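Local coordinates for protein putative NADPH-dependent oxidoreductase (Desulfitobacterium hafniense DCB-2, PDB 3DB2) that probably acts as an NADPH-dependent dehydrogenase, built from a Rossmann-fold nucleotide-binding domain and a GFO/IDH/MocA-type C-terminal domain, at residues K97-S100 / H105-R108. Residues are numbered along the deposited sequence; the frame is centred on the assembly and turned at random.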
ATOM      1  N   LYS C  97       0.455 -21.389  13.066  1.00 23.69           N
ATOM      2  CA  LYS C  97      -0.477 -20.634  12.287  1.00 15.70           C
ATOM      3  C   LYS C  97      -0.762 -21.174  10.853  1.00 20.41           C
ATOM      4  O   LYS C  97       0.274 -21.789  10.413  1.00 20.91           O
ATOM      5  CB  LYS C  97      -0.147 -19.160  12.073  1.00 18.95           C
ATOM      6  CG  LYS C  97       1.305 -18.821  11.939  1.00 21.03           C
ATOM      7  CD  LYS C  97       2.049 -19.485  10.802  1.00 31.45           C
ATOM      8  CE  LYS C  97       1.613 -18.912   9.458  1.00 39.55           C
ATOM      9  NZ  LYS C  97       2.819 -18.902   8.560  1.00 48.06           N
ATOM     10  N   PRO C  98      -1.799 -21.090  10.003  1.00 18.09           N
ATOM     11  CA  PRO C  98      -3.262 -20.661   9.980  1.00 20.15           C
ATOM     12  C   PRO C  98      -3.718 -21.775  10.937  1.00 17.89           C
ATOM     13  O   PRO C  98      -3.094 -22.846  10.852  1.00 17.38           O
ATOM     14  CB  PRO C  98      -3.731 -20.696   8.583  1.00 23.32           C
ATOM     15  CG  PRO C  98      -2.834 -21.702   7.945  1.00 25.77           C
ATOM     16  CD  PRO C  98      -1.509 -21.587   8.629  1.00 22.66           C
ATOM     17  N   ILE C  99      -4.718 -21.502  11.733  1.00 21.04           N
ATOM     18  CA  ILE C  99      -5.432 -22.530  12.487  1.00 16.33           C
ATOM     19  C   ILE C  99      -5.762 -23.695  11.575  1.00 21.71           C
ATOM     20  O   ILE C  99      -5.619 -24.864  11.961  1.00 19.82           O
ATOM     21  CB  ILE C  99      -6.678 -21.931  13.136  1.00 16.14           C
ATOM     22  CG1 ILE C  99      -7.528 -22.993  13.833  1.00 18.96           C
ATOM     23  CG2 ILE C  99      -7.562 -21.172  12.166  1.00 19.37           C
ATOM     24  CD1 ILE C  99      -8.494 -22.374  14.831  1.00 22.21           C
ATOM     25  N   SER C 100      -6.158 -23.400  10.342  1.00 18.26           N
ATOM     26  CA  SER C 100      -6.406 -24.355   9.284  1.00 18.03           C
ATOM     27  C   SER C 100      -6.531 -23.607   7.962  1.00 20.01           C
ATOM     28  O   SER C 100      -6.469 -22.383   7.989  1.00 18.36           O
ATOM     29  CB  SER C 100      -7.713 -25.110   9.557  1.00 20.53           C
ATOM     30  OG  SER C 100      -8.846 -24.272   9.574  1.00 22.89           O
ATOM     31  N   HIS C 105     -12.754 -27.054   9.317  1.00 23.20           N
ATOM     32  CA  HIS C 105     -11.666 -27.458  10.182  1.00 22.58           C
ATOM     33  C   HIS C 105     -11.480 -26.435  11.290  1.00 27.36           C
ATOM     34  O   HIS C 105     -11.273 -26.808  12.449  1.00 21.15           O
ATOM     35  CB  HIS C 105     -10.414 -27.652   9.351  1.00 19.22           C
ATOM     36  CG  HIS C 105     -10.354 -28.905   8.544  1.00 21.13           C
ATOM     37  ND1 HIS C 105      -9.180 -29.337   7.956  1.00 20.16           N
ATOM     38  CD2 HIS C 105     -11.288 -29.832   8.245  1.00 24.49           C
ATOM     39  CE1 HIS C 105      -9.412 -30.476   7.316  1.00 23.64           C
ATOM     40  NE2 HIS C 105     -10.687 -30.800   7.468  1.00 22.78           N
ATOM     41  N   ALA C 106     -11.554 -25.142  10.937  1.00 21.73           N
ATOM     42  CA  ALA C 106     -11.369 -24.132  11.990  1.00 23.20           C
ATOM     43  C   ALA C 106     -12.493 -24.304  12.995  1.00 25.07           C
ATOM     44  O   ALA C 106     -12.297 -24.174  14.196  1.00 20.03           O
ATOM     45  CB  ALA C 106     -11.381 -22.718  11.420  1.00 18.30           C
ATOM     46  N   GLN C 107     -13.703 -24.558  12.467  1.00 26.85           N
ATOM     47  CA  GLN C 107     -14.866 -24.732  13.351  1.00 25.65           C
ATOM     48  C   GLN C 107     -14.714 -25.989  14.200  1.00 18.27           C
ATOM     49  O   GLN C 107     -15.092 -26.049  15.365  1.00 26.05           O
ATOM     50  CB  GLN C 107     -16.143 -24.803  12.507  1.00 25.68           C
ATOM     51  CG  GLN C 107     -16.549 -23.447  11.969  1.00 25.18           C
ATOM     52  CD  GLN C 107     -17.730 -23.499  11.022  1.00 36.23           C
ATOM     53  OE1 GLN C 107     -17.957 -24.469  10.293  1.00 35.80           O
ATOM     54  NE2 GLN C 107     -18.488 -22.401  11.035  1.00 43.89           N
ATOM     55  N   ARG C 108     -14.149 -27.049  13.633  1.00 22.17           N
ATOM     56  CA  ARG C 108     -13.960 -28.261  14.424  1.00 20.55           C
ATOM     57  C   ARG C 108     -13.025 -27.965  15.584  1.00 22.35           C
ATOM     58  O   ARG C 108     -13.218 -28.503  16.656  1.00 23.53           O
ATOM     59  CB  ARG C 108     -13.408 -29.381  13.542  1.00 25.05           C
ATOM     60  CG  ARG C 108     -14.529 -30.142  12.826  1.00 25.68           C
ATOM     61  CD  ARG C 108     -13.989 -30.958  11.662  1.00 28.69           C
ATOM     62  NE  ARG C 108     -13.020 -31.960  12.105  1.00 28.74           N
ATOM     63  CZ  ARG C 108     -12.261 -32.686  11.300  1.00 32.48           C
ATOM     64  NH1 ARG C 108     -12.373 -32.517   9.987  1.00 35.88           N
ATOM     65  NH2 ARG C 108     -11.403 -33.570  11.794  1.00 31.75           N
TER
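Ser100 presses its short side chain against the first full turn of helix 103-116, where it meets both His105 and Ala106. The hydroxyl does most of the touching: Ser100 OG lies 3.5 Å from Ala106 CB and 3.2 Å from Ala106 N, yet the angle at that amide is too poor for a hydrogen bond. The oxygen is instead bonded to the carbonyl O of Ser102, within the short link that joins the two segments. A chi1 of 63° sets OG between the backbone N and the carbonyl carbon of its own residue, swinging it to the helix while Ser100 CB stays 3.7 Å from His105 CB. Beside this close fit the apolar part is slacker, with Ile99 CG2 reaching Ala106 CB at 4.2 Å.

The loop and helix belong to the Rossmann-type domain: residues 97-100 leave parallel strand 92-96 with a cis peptide bond before Pro98, and the chain then enters the helix that leads on to strand 120-123. In GFO/IDH/MocA oxidoreductases the Glu-Lys-Pro sequence at this strand end is a family signature, whose lysine is commonly placed in the active site; Lys97 is consistent with that role and makes no contact with residues 105-108.

Helix 324-343 closes over the buried side, Leu331 touching both Ser100 and Ala106 while Ser327 meets Ile99 and Leu328 meets Ala106. Toward the surface the packing thins out. The His105 side chain touches Ser100 through CB, but with CG anti to the carbonyl carbon (chi1 -76°) its imidazole is carried off, and the side chain also packs on Ala80 of helix 79-88.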